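Local atomic coordinates of putative Glycerophosphoryl diester phosphodiesterase (Silicibacter pomeroyi, PDB entry 3L12), a protein that is of unknown function but belongs to the glycerophosphoryl diester phosphodiesterase family, which has a TIM-barrel fold, and binds a magnesium ion. Residues F51-T56 / A168-D173; L150-A155 / A161-M166; L254-E259 / A286-D291. All coordinates share one frame; numbering follows the deposited sequence. Where two conformers were deposited one is given.

From the N terminus, the chain first meets contact 1 at strand 48-55, one of the parallel barrel strands. This contact closes when helix 160-176 comes back to the strand through residues 168-173. Contact 2 is nested inside that loop. It closes a short loop between residues 150-155, where strand 145-150 ends, and residues 161-166 of the same helix. The two contacts touch through Met55 and Met166, and the backbone of Val53 meets that of Lys151. Contact 3 comes later, in series with both. It closes the loop through helix 258-266 and strand 270-273, and ties the start of that helix to the end of helix 279-288. Its centre lies about 30 Å from that of contact 1.

Contact 1: F51-T56 / A168-D173; sequences FDVVMT and AAVLAD. With MG (magnesium ion), chain C.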
ATOM      1  N   PHE A  51     -17.008  -2.614  -0.168  1.00  6.64           N
ATOM      2  CA  PHE A  51     -17.150  -1.186  -0.193  1.00  7.17           C
ATOM      3  C   PHE A  51     -18.626  -0.847   0.073  1.00  8.77           C
ATOM      4  O   PHE A  51     -19.472  -1.740   0.049  1.00  6.80           O
ATOM      5  CB  PHE A  51     -16.676  -0.644  -1.525  1.00  6.74           C
ATOM      6  CG  PHE A  51     -17.402  -1.237  -2.687  1.00  7.17           C
ATOM      7  CD1 PHE A  51     -16.963  -2.401  -3.259  1.00 10.75           C
ATOM      8  CD2 PHE A  51     -18.560  -0.627  -3.208  1.00  9.85           C
ATOM      9  CE1 PHE A  51     -17.627  -2.955  -4.361  1.00 11.23           C
ATOM     10  CE2 PHE A  51     -19.235  -1.182  -4.301  1.00 11.62           C
ATOM     11  CZ  PHE A  51     -18.735  -2.353  -4.877  1.00 11.74           C
ATOM     12  N   ASP A  52     -18.900   0.438   0.261  1.00  6.87           N
ATOM     13  CA  ASP A  52     -20.214   0.886   0.734  1.00  5.93           C
ATOM     14  C   ASP A  52     -20.815   1.812  -0.277  1.00  6.72           C
ATOM     15  O   ASP A  52     -20.052   2.608  -0.902  1.00  7.20           O
ATOM     16  CB  ASP A  52     -20.064   1.600   2.056  1.00  7.70           C
ATOM     17  CG  ASP A  52     -19.190   0.825   3.021  1.00  7.66           C
ATOM     18  OD1 ASP A  52     -19.706  -0.190   3.600  1.00  8.93           O
ATOM     19  OD2 ASP A  52     -18.005   1.232   3.191  1.00  7.85           O
ATOM     20  N   VAL A  53     -22.144   1.761  -0.401  1.00  8.15           N
ATOM     21  CA  VAL A  53     -22.837   2.634  -1.331  1.00  8.56           C
ATOM     22  C   VAL A  53     -23.977   3.345  -0.617  1.00  8.62           C
ATOM     23  O   VAL A  53     -24.725   2.735   0.125  1.00  7.90           O
ATOM     24  CB  VAL A  53     -23.361   1.871  -2.553  1.00  7.96           C
ATOM     25  CG1 VAL A  53     -24.139   2.799  -3.541  1.00  8.54           C
ATOM     26  CG2 VAL A  53     -22.184   1.158  -3.264  1.00  8.01           C
ATOM     27  N   VAL A  54     -24.028   4.660  -0.837  0.70  8.89           N
ATOM     28  CA  VAL A  54     -25.016   5.562  -0.263  0.70  9.18           C
ATOM     29  C   VAL A  54     -25.568   6.469  -1.392  0.70  8.56           C
ATOM     30  O   VAL A  54     -24.848   6.794  -2.373  0.70  9.03           O
ATOM     31  CB  VAL A  54     -24.287   6.395   0.854  0.70 10.65           C
ATOM     32  CG1 VAL A  54     -25.169   7.486   1.372  0.70 11.35           C
ATOM     33  CG2 VAL A  54     -23.728   5.460   1.983  0.70 11.76           C
HETATM   34  N   MSE A  55     -26.845   6.882  -1.300  1.00  7.94           N
HETATM   35  CA  MSE A  55     -27.448   7.760  -2.283  1.00  7.49           C
HETATM   36  C   MSE A  55     -27.298   9.271  -1.983  1.00  8.04           C
HETATM   37  O   MSE A  55     -27.523   9.678  -0.853  1.00  9.03           O
HETATM   38  CB  MSE A  55     -28.943   7.490  -2.375  1.00  9.20           C
HETATM   39  CG  MSE A  55     -29.362   6.072  -2.762  1.00  9.05           C
HETATM   40 SE   MSE A  55     -28.663   5.589  -4.510  0.75 11.08          SE
HETATM   41  CE  MSE A  55     -29.373   6.656  -5.530  1.00 11.09           C
ATOM     42  N   THR A  56     -26.968  10.044  -3.006  1.00  8.23           N
ATOM     43  CA  THR A  56     -26.971  11.504  -2.890  1.00  8.20           C
ATOM     44  C   THR A  56     -28.404  12.036  -3.074  1.00  9.75           C
ATOM     45  O   THR A  56     -29.344  11.315  -3.443  1.00  8.28           O
ATOM     46  CB  THR A  56     -26.086  12.136  -3.965  1.00  9.38           C
ATOM     47  OG1 THR A  56     -26.661  11.880  -5.243  1.00  8.33           O
ATOM     48  CG2 THR A  56     -24.620  11.574  -3.904  1.00  9.31           C
ATOM     49  N   ALA A 168     -32.763  -0.082  -7.089  1.00  8.06           N
ATOM     50  CA  ALA A 168     -32.826  -0.033  -8.553  1.00  7.85           C
ATOM     51  C   ALA A 168     -31.647   0.740  -9.167  1.00  8.17           C
ATOM     52  O   ALA A 168     -31.134   0.374 -10.254  1.00  7.74           O
ATOM     53  CB  ALA A 168     -34.169   0.567  -9.012  1.00  8.22           C
ATOM     54  N   ALA A 169     -31.263   1.821  -8.494  1.00  8.82           N
ATOM     55  CA  ALA A 169     -30.163   2.649  -8.929  1.00  8.40           C
ATOM     56  C   ALA A 169     -28.817   1.899  -8.848  1.00  8.54           C
ATOM     57  O   ALA A 169     -28.026   1.964  -9.764  1.00  9.60           O
ATOM     58  CB  ALA A 169     -30.152   3.973  -8.102  1.00  7.47           C
ATOM     59  N   VAL A 170     -28.594   1.205  -7.741  1.00  6.20           N
ATOM     60  CA  VAL A 170     -27.409   0.376  -7.582  1.00  7.05           C
ATOM     61  C   VAL A 170     -27.388  -0.695  -8.671  1.00  6.25           C
ATOM     62  O   VAL A 170     -26.386  -0.911  -9.365  1.00  8.30           O
ATOM     63  CB  VAL A 170     -27.362  -0.215  -6.164  1.00  8.43           C
ATOM     64  CG1 VAL A 170     -26.315  -1.306  -6.053  1.00  8.55           C
ATOM     65  CG2 VAL A 170     -27.109   0.909  -5.158  1.00  8.34           C
ATOM     66  N   LEU A 171     -28.517  -1.350  -8.901  1.00  7.42           N
ATOM     67  CA  LEU A 171     -28.573  -2.416  -9.939  1.00  9.08           C
ATOM     68  C   LEU A 171     -28.332  -1.900 -11.355  1.00  9.87           C
ATOM     69  O   LEU A 171     -27.694  -2.579 -12.156  1.00 10.65           O
ATOM     70  CB  LEU A 171     -29.896  -3.164  -9.873  1.00  8.89           C
ATOM     71  CG  LEU A 171     -30.009  -4.054  -8.632  1.00  9.30           C
ATOM     72  CD1 LEU A 171     -31.441  -4.600  -8.468  1.00  8.13           C
ATOM     73  CD2 LEU A 171     -28.982  -5.207  -8.664  1.00  9.97           C
ATOM     74  N   ALA A 172     -28.849  -0.716 -11.659  1.00 10.39           N
ATOM     75  CA  ALA A 172     -28.648  -0.094 -12.966  1.00 12.27           C
ATOM     76  C   ALA A 172     -27.157   0.064 -13.229  1.00 12.38           C
ATOM     77  O   ALA A 172     -26.679  -0.215 -14.358  1.00 11.72           O
ATOM     78  CB  ALA A 172     -29.367   1.261 -13.063  1.00 13.26           C
ATOM     79  N   ASP A 173     -26.420   0.479 -12.205  1.00 10.81           N
ATOM     80  CA  ASP A 173     -24.951   0.590 -12.343  1.00 11.41           C
ATOM     81  C   ASP A 173     -24.294  -0.756 -12.547  1.00 10.76           C
ATOM     82  O   ASP A 173     -23.453  -0.925 -13.453  1.00  9.29           O
ATOM     83  CB  ASP A 173     -24.318   1.256 -11.123  1.00 12.31           C
ATOM     84  CG  ASP A 173     -24.447   2.766 -11.120  1.00 13.86           C
ATOM     85  OD1 ASP A 173     -24.762   3.386 -12.153  1.00 17.98           O
ATOM     86  OD2 ASP A 173     -24.254   3.338 -10.025  1.00 13.90           O
TER
HETATM   87 MG    MG C 313     -18.928  -1.632   4.867  1.00 11.99          MG
HETATM   88  O   HOH W   1     -17.057  -0.782   4.560  1.00  6.36           O
HETATM   89  O   HOH W   2     -19.215  -0.322   6.526  1.00  8.36           O
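Ala169 turns its CB toward strand 48-55 and meets the methyl end of the selenomethionine Met55, with CB 3.8 Å from Met55 CE. The Met55 side chain leaves the backbone with CG beside its own N (chi1 -59°). It then bends at both of the next torsions, and these turns bring CE to the helix.

One residue on, Val170 also points at the strand. Its CG2 branch lies 3.9 Å from Val53 CG1. The two side chains slide past each other in opposite directions, and a single methyl of each makes the contact. In Val53 this branch is anti to the backbone N (chi1 179°). Val170 also rests on Leu148 of strand 145-150, while Pro61 touches both Val53 and Met55.

Asp52, next to Val53 on the strand, turns to the magnesium ion instead. Its OD1 binds the ion at 2.1 Å. OD2 accepts a 2.6 Å hydrogen bond from water 1, itself a ligand of the ion, and another from Asn33 ND2. Glu50 and Glu149 bind the same ion.

The strand thus has two chemistries. Val53 and Met55 meet residues 168-173 through methyl groups alone, which sets closeness but no bond direction. Asp52 makes directed bonds: OD1 is held by the magnesium ion, OD2 by water 1 and Asn33.

Contact 2: L150-A155 / A161-M166; sequences LKSDPA and AARAEM
Ser152 and Arg163 mark the closest approach of the two backbones, with their CA atoms 7.6 Å apart. Leu150 ends strand 145-150. The chain then passes the helix at Ser152 and moves off into a short 3-10 turn at Pro154 and Ala155. Residues 161-166 are regular helix. Farther along the loop, Asp153 makes an Asx turn. Its OD1 accepts from Ala155 N at 2.9 Å, nearly straight, although the N-H comes in from above the carboxylate plane.

Met166, a selenomethionine, reaches across to the loop. Its CG is anti to the backbone N (chi1 167°), and the rest of the chain is extended. This carries CE to 3.7 Å from Lys151 O. CE also lies 4.4 Å from Leu150 CB, and SE passes 4.4 Å from Ser152 CA. The side chain therefore lies mainly against loop backbone, with Leu150 CB its side-chain neighbour.

Arg163 approaches from one turn earlier in the helix. A bend at chi3 (51°) helps bring NH1 to 4.0 Å from Ser152 CB, which sits oblique to the guanidinium group. The main polar partner of both residues is Asp189, which lies outside the two segments. Asp189 OD2 forms a salt bridge with Arg163 NH1 and a hydrogen bond with Ser152 OG. Water 3 adds a bridge, accepting from NH1 and donating to Asp153 O.

Strand 145-150, the loop after it and helix 160-176, which packs back over that loop, form a beta-alpha unit of the TIM barrel. The loop begins near the metal site, with the Lys151 side chain about 7 Å from the magnesium ion.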
ATOM      1  N   LEU A 150     -24.892  -2.101   0.772  1.00  8.12           N
ATOM      2  CA  LEU A 150     -25.909  -1.065   0.656  1.00  9.50           C
ATOM      3  C   LEU A 150     -26.117  -0.459   2.048  1.00 10.66           C
ATOM      4  O   LEU A 150     -26.487  -1.194   2.972  1.00  9.67           O
ATOM      5  CB  LEU A 150     -27.204  -1.651   0.153  1.00 10.45           C
ATOM      6  CG  LEU A 150     -27.197  -2.102  -1.327  1.00 10.68           C
ATOM      7  CD1 LEU A 150     -26.813  -3.556  -1.370  1.00 11.89           C
ATOM      8  CD2 LEU A 150     -28.528  -1.884  -2.009  1.00 13.80           C
ATOM      9  N   LYS A 151     -25.851   0.846   2.172  1.00 12.83           N
ATOM     10  CA  LYS A 151     -25.924   1.610   3.446  1.00 16.38           C
ATOM     11  C   LYS A 151     -27.128   2.521   3.315  1.00 18.48           C
ATOM     12  O   LYS A 151     -27.109   3.569   2.645  1.00 17.93           O
ATOM     13  CB  LYS A 151     -24.624   2.383   3.719  1.00 19.88           C
ATOM     14  CG  LYS A 151     -24.516   3.045   5.107  1.00 24.84           C
ATOM     15  CD  LYS A 151     -24.244   1.956   6.147  1.00 26.39           C
ATOM     16  CE  LYS A 151     -23.669   2.466   7.461  1.00 28.45           C
ATOM     17  NZ  LYS A 151     -24.784   2.769   8.399  1.00 28.61           N
ATOM     18  N   SER A 152     -28.223   2.075   3.903  1.00 19.44           N
ATOM     19  CA  SER A 152     -29.448   2.869   3.909  1.00 20.29           C
ATOM     20  C   SER A 152     -29.346   3.991   4.972  1.00 20.89           C
ATOM     21  O   SER A 152     -28.598   3.878   5.961  1.00 23.09           O
ATOM     22  CB  SER A 152     -30.620   1.962   4.211  1.00 21.29           C
ATOM     23  OG  SER A 152     -30.280   1.184   5.330  1.00 21.83           O
ATOM     24  N   ASP A 153     -30.109   5.045   4.754  1.00 20.33           N
ATOM     25  CA  ASP A 153     -30.159   6.205   5.644  1.00 20.67           C
ATOM     26  C   ASP A 153     -31.441   6.014   6.406  1.00 21.04           C
ATOM     27  O   ASP A 153     -32.510   5.891   5.782  1.00 20.50           O
ATOM     28  CB  ASP A 153     -30.218   7.489   4.835  1.00 21.49           C
ATOM     29  CG  ASP A 153     -30.257   8.758   5.711  1.00 21.54           C
ATOM     30  OD1 ASP A 153     -30.675   8.678   6.905  1.00 18.90           O
ATOM     31  OD2 ASP A 153     -29.860   9.840   5.168  1.00 19.65           O
ATOM     32  N   PRO A 154     -31.364   5.988   7.750  1.00 21.46           N
ATOM     33  CA  PRO A 154     -32.599   5.766   8.527  1.00 21.55           C
ATOM     34  C   PRO A 154     -33.716   6.808   8.287  1.00 21.27           C
ATOM     35  O   PRO A 154     -34.869   6.554   8.657  1.00 19.58           O
ATOM     36  CB  PRO A 154     -32.129   5.825   9.989  1.00 22.50           C
ATOM     37  CG  PRO A 154     -30.702   6.300   9.947  1.00 22.42           C
ATOM     38  CD  PRO A 154     -30.166   6.054   8.608  1.00 21.89           C
ATOM     39  N   ALA A 155     -33.382   7.967   7.703  1.00 21.46           N
ATOM     40  CA  ALA A 155     -34.394   8.984   7.368  1.00 21.75           C
ATOM     41  C   ALA A 155     -35.422   8.491   6.325  1.00 22.50           C
ATOM     42  O   ALA A 155     -36.533   8.998   6.262  1.00 22.28           O
ATOM     43  CB  ALA A 155     -33.718  10.296   6.903  1.00 21.75           C
ATOM     44  N   ALA A 161     -40.758   3.529  -1.298  1.00 17.99           N
ATOM     45  CA  ALA A 161     -40.440   3.842  -2.699  1.00 18.04           C
ATOM     46  C   ALA A 161     -38.985   4.288  -2.856  1.00 18.03           C
ATOM     47  O   ALA A 161     -38.302   3.805  -3.746  1.00 17.68           O
ATOM     48  CB  ALA A 161     -41.403   4.886  -3.277  1.00 18.90           C
ATOM     49  N   ALA A 162     -38.523   5.211  -2.001  1.00 16.71           N
ATOM     50  CA  ALA A 162     -37.126   5.657  -2.027  1.00 17.42           C
ATOM     51  C   ALA A 162     -36.153   4.517  -1.773  1.00 15.73           C
ATOM     52  O   ALA A 162     -35.086   4.455  -2.394  1.00 15.14           O
ATOM     53  CB  ALA A 162     -36.880   6.768  -0.997  1.00 18.34           C
ATOM     54  N   ARG A 163     -36.469   3.641  -0.832  1.00 15.02           N
ATOM     55  CA  ARG A 163     -35.605   2.493  -0.547  1.00 13.65           C
ATOM     56  C   ARG A 163     -35.516   1.558  -1.778  1.00 13.33           C
ATOM     57  O   ARG A 163     -34.423   1.085  -2.127  1.00 12.77           O
ATOM     58  CB  ARG A 163     -36.103   1.747   0.685  1.00 15.43           C
ATOM     59  CG  ARG A 163     -35.945   2.561   1.979  1.00 15.73           C
ATOM     60  CD  ARG A 163     -36.763   1.973   3.140  1.00 15.54           C
ATOM     61  NE  ARG A 163     -36.515   0.540   3.331  1.00 15.15           N
ATOM     62  CZ  ARG A 163     -35.424   0.006   3.883  1.00 15.24           C
ATOM     63  NH1 ARG A 163     -34.419   0.778   4.310  1.00 14.96           N
ATOM     64  NH2 ARG A 163     -35.327  -1.324   4.013  1.00 13.53           N
ATOM     65  N   ALA A 164     -36.647   1.346  -2.452  1.00 12.73           N
ATOM     66  CA  ALA A 164     -36.690   0.512  -3.668  1.00 12.31           C
ATOM     67  C   ALA A 164     -35.900   1.199  -4.786  1.00 11.67           C
ATOM     68  O   ALA A 164     -35.253   0.540  -5.614  1.00  9.68           O
ATOM     69  CB  ALA A 164     -38.143   0.259  -4.141  1.00 11.40           C
ATOM     70  N   GLU A 165     -35.983   2.530  -4.820  1.00 11.42           N
ATOM     71  CA  GLU A 165     -35.251   3.327  -5.799  1.00 11.81           C
ATOM     72  C   GLU A 165     -33.741   3.180  -5.602  1.00 10.01           C
ATOM     73  O   GLU A 165     -32.985   3.156  -6.563  1.00 10.39           O
ATOM     74  CB  GLU A 165     -35.634   4.787  -5.720  1.00 14.06           C
ATOM     75  CG  GLU A 165     -37.020   5.098  -6.316  1.00 17.76           C
ATOM     76  CD  GLU A 165     -37.521   6.483  -5.928  1.00 19.72           C
ATOM     77  OE1 GLU A 165     -36.713   7.293  -5.439  1.00 22.45           O
ATOM     78  OE2 GLU A 165     -38.722   6.743  -6.108  1.00 21.32           O
HETATM   79  N   MSE A 166     -33.305   3.110  -4.356  1.00  8.90           N
HETATM   80  CA  MSE A 166     -31.859   2.912  -4.066  1.00  9.88           C
HETATM   81  C   MSE A 166     -31.395   1.615  -4.703  1.00  9.22           C
HETATM   82  O   MSE A 166     -30.403   1.564  -5.427  1.00 11.13           O
HETATM   83  CB  MSE A 166     -31.596   2.879  -2.575  1.00 11.21           C
HETATM   84  CG  MSE A 166     -30.181   2.363  -2.254  1.00 12.66           C
HETATM   85 SE   MSE A 166     -29.674   2.651  -0.438  0.75 13.93          SE
HETATM   86  CE  MSE A 166     -27.862   2.593  -0.857  1.00 12.81           C
TER
HETATM   87  O   HOH W   3     -34.088   3.540   5.257  1.00 25.75           O

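Contact 3: L254-E259 / A286-D291; sequences LDVTPE and ATTGVD
Val256 and Thr288 carry the centre of this contact, with their side chains crossing at about a right angle. Val256 has CG1 anti to its backbone N (chi1 168°), and this is the branch that does the touching. It lies 4.0 Å from Thr288 OG1 and 4.1 Å from Thr288 CG2, so the methyl meets both branches of the threonine. Val256 CG1 also lies 4.4 Å from Val290 CG1.

Thr288 was modelled in two conformers, and these details hold for one of them. In it, OG1 is flanked by both backbone neighbours of CA (chi1 65°). From there the hydroxyl turns back to its own helix and bonds to Met285 O. A weak bond from Val290 N, 3.4 Å away from OG1, may add to this. CG2 also faces the other segment and meets the ring of Pro258, 4.3 Å from Pro258 CG.

Pro258 and Thr288 also bring the two backbones close, with CA atoms 4.7 Å apart. Water 4 bridges them here, donating to Pro258 O and to Thr288 O at 2.8 Å each.

Both helix ends carry classical caps. Thr257 is the N-cap of helix 258-266, and its OG1 accepts from Leu260 N. On the other segment, Gly289 takes a positive phi of 91° and closes helix 279-288 with a Schellman motif.

Val261 of helix 258-266 touches Val256, Thr288 and Val290, joining the three. Val256 and Val290 both also touch Thr273 of strand 270-273. The start of helix 258-266 and the end of helix 279-288 thus lie side by side against strand 270-273, which Val290 also meets at Val271.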
ATOM      1  N   LEU A 254     -15.933 -10.767  16.729  1.00 11.91           N
ATOM      2  CA  LEU A 254     -16.070 -11.112  18.174  1.00 13.12           C
ATOM      3  C   LEU A 254     -17.265 -11.962  18.436  1.00 15.24           C
ATOM      4  O   LEU A 254     -17.382 -12.539  19.528  1.00 14.20           O
ATOM      5  CB  LEU A 254     -16.136  -9.863  19.043  1.00 14.14           C
ATOM      6  CG  LEU A 254     -14.843  -9.068  19.134  1.00 16.14           C
ATOM      7  CD1 LEU A 254     -14.998  -7.858  20.023  1.00 17.43           C
ATOM      8  CD2 LEU A 254     -13.753  -9.981  19.614  1.00 15.83           C
ATOM      9  N   ASP A 255     -18.157 -12.088  17.442  1.00 13.93           N
ATOM     10  CA  ASP A 255     -19.376 -12.855  17.627  1.00 15.55           C
ATOM     11  C   ASP A 255     -19.254 -14.271  17.092  1.00 14.40           C
ATOM     12  O   ASP A 255     -20.168 -15.052  17.225  1.00 14.41           O
ATOM     13  CB  ASP A 255     -20.566 -12.201  16.872  1.00 16.15           C
ATOM     14  CG  ASP A 255     -20.796 -10.758  17.219  1.00 16.74           C
ATOM     15  OD1 ASP A 255     -20.349 -10.256  18.287  1.00 18.03           O
ATOM     16  OD2 ASP A 255     -21.506 -10.096  16.424  1.00 15.37           O
ATOM     17  N   VAL A 256     -18.110 -14.604  16.489  1.00 15.54           N
ATOM     18  CA  VAL A 256     -17.918 -15.873  15.844  1.00 14.50           C
ATOM     19  C   VAL A 256     -17.379 -16.947  16.778  1.00 18.70           C
ATOM     20  O   VAL A 256     -16.526 -16.666  17.627  1.00 19.99           O
ATOM     21  CB  VAL A 256     -16.883 -15.704  14.709  1.00 13.97           C
ATOM     22  CG1 VAL A 256     -16.370 -17.039  14.124  1.00 14.53           C
ATOM     23  CG2 VAL A 256     -17.440 -14.791  13.603  1.00 13.65           C
ATOM     24  N   THR A 257     -17.904 -18.154  16.618  1.00 18.94           N
ATOM     25  CA  THR A 257     -17.422 -19.344  17.331  1.00 18.44           C
ATOM     26  C   THR A 257     -17.360 -20.423  16.262  1.00 18.06           C
ATOM     27  O   THR A 257     -18.038 -20.314  15.244  1.00 16.60           O
ATOM     28  CB  THR A 257     -18.357 -19.787  18.435  1.00 18.91           C
ATOM     29  OG1 THR A 257     -19.635 -20.111  17.874  1.00 19.93           O
ATOM     30  CG2 THR A 257     -18.535 -18.689  19.464  1.00 19.67           C
ATOM     31  N   PRO A 258     -16.544 -21.463  16.447  1.00 18.45           N
ATOM     32  CA  PRO A 258     -16.495 -22.487  15.395  1.00 19.09           C
ATOM     33  C   PRO A 258     -17.793 -23.267  15.228  1.00 20.03           C
ATOM     34  O   PRO A 258     -18.084 -23.737  14.126  1.00 20.51           O
ATOM     35  CB  PRO A 258     -15.383 -23.419  15.871  1.00 19.77           C
ATOM     36  CG  PRO A 258     -14.570 -22.611  16.770  1.00 19.91           C
ATOM     37  CD  PRO A 258     -15.480 -21.658  17.449  1.00 19.44           C
ATOM     38  N   GLU A 259     -18.535 -23.387  16.320  1.00 19.91           N
ATOM     39  CA  GLU A 259     -19.824 -24.063  16.320  1.00 22.57           C
ATOM     40  C   GLU A 259     -20.819 -23.249  15.480  1.00 20.44           C
ATOM     41  O   GLU A 259     -21.533 -23.850  14.657  1.00 19.31           O
ATOM     42  CB  GLU A 259     -20.336 -24.373  17.744  1.00 25.67           C
ATOM     43  CG  GLU A 259     -20.060 -23.325  18.861  1.00 28.99           C
ATOM     44  CD  GLU A 259     -18.568 -23.264  19.340  1.00 30.89           C
ATOM     45  OE1 GLU A 259     -18.277 -22.609  20.361  1.00 33.32           O
ATOM     46  OE2 GLU A 259     -17.682 -23.860  18.691  1.00 31.78           O
ATOM     47  N   ALA A 286      -9.045 -17.659  10.942  1.00  8.13           N
ATOM     48  CA  ALA A 286      -8.647 -18.703  10.001  1.00  9.59           C
ATOM     49  C   ALA A 286      -8.884 -20.105  10.593  1.00  9.38           C
ATOM     50  O   ALA A 286      -9.373 -21.005   9.898  1.00 10.93           O
ATOM     51  CB  ALA A 286      -7.169 -18.515   9.516  1.00  9.47           C
ATOM     52  N   THR A 287      -8.446 -20.323  11.833  0.70  9.56           N
ATOM     53  CA  THR A 287      -8.571 -21.622  12.505  0.70 10.82           C
ATOM     54  C   THR A 287     -10.022 -22.091  12.670  0.70 10.87           C
ATOM     55  O   THR A 287     -10.352 -23.274  12.659  0.70 10.72           O
ATOM     56  CB  THR A 287      -7.918 -21.551  13.903  0.70 10.77           C
ATOM     57  OG1 THR A 287      -6.540 -21.195  13.754  0.70 12.54           O
ATOM     58  CG2 THR A 287      -7.990 -22.865  14.659  0.70 12.29           C
ATOM     59  N   THR A 288     -11.297 -20.925  12.796  0.60 10.98           N
ATOM     60  CA  THR A 288     -12.684 -21.255  12.974  0.60 11.76           C
ATOM     61  C   THR A 288     -13.196 -21.909  11.704  0.60 11.99           C
ATOM     62  O   THR A 288     -14.246 -22.545  11.707  0.60 13.43           O
ATOM     63  CB  THR A 288     -13.549 -20.035  13.283  0.60 12.55           C
ATOM     64  OG1 THR A 288     -13.547 -19.168  12.150  0.60 13.06           O
ATOM     65  CG2 THR A 288     -13.024 -19.307  14.508  0.60 12.10           C
ATOM     66  N   GLY A 289     -12.489 -21.758  10.595  1.00 13.31           N
ATOM     67  CA  GLY A 289     -13.043 -22.322   9.377  1.00 13.34           C
ATOM     68  C   GLY A 289     -13.929 -21.363   8.556  1.00 12.72           C
ATOM     69  O   GLY A 289     -14.590 -21.800   7.661  1.00 11.23           O
ATOM     70  N   VAL A 290     -13.909 -20.061   8.842  1.00 11.83           N
ATOM     71  CA  VAL A 290     -14.668 -19.113   8.033  1.00  9.79           C
ATOM     72  C   VAL A 290     -14.188 -19.224   6.600  1.00  9.81           C
ATOM     73  O   VAL A 290     -13.002 -19.586   6.323  1.00  8.15           O
ATOM     74  CB  VAL A 290     -14.547 -17.640   8.554  1.00  9.75           C
ATOM     75  CG1 VAL A 290     -15.128 -17.499   9.963  1.00 11.57           C
ATOM     76  CG2 VAL A 290     -13.077 -17.133   8.493  1.00  9.82           C
ATOM     77  N   ASP A 291     -15.086 -18.897   5.690  1.00  8.42           N
ATOM     78  CA  ASP A 291     -14.772 -18.917   4.273  1.00  8.07           C
ATOM     79  C   ASP A 291     -13.858 -17.761   3.905  1.00  7.60           C
ATOM     80  O   ASP A 291     -13.017 -17.917   3.010  1.00  7.85           O
ATOM     81  CB  ASP A 291     -16.035 -18.812   3.455  1.00  6.88           C
ATOM     82  CG  ASP A 291     -16.900 -20.027   3.611  1.00  8.75           C
ATOM     83  OD1 ASP A 291     -17.774 -20.009   4.509  1.00  9.95           O
ATOM     84  OD2 ASP A 291     -16.661 -20.985   2.891  1.00 11.66           O
TER
HETATM   85  O   HOH W   4     -16.370 -24.350  11.985  1.00 24.27           O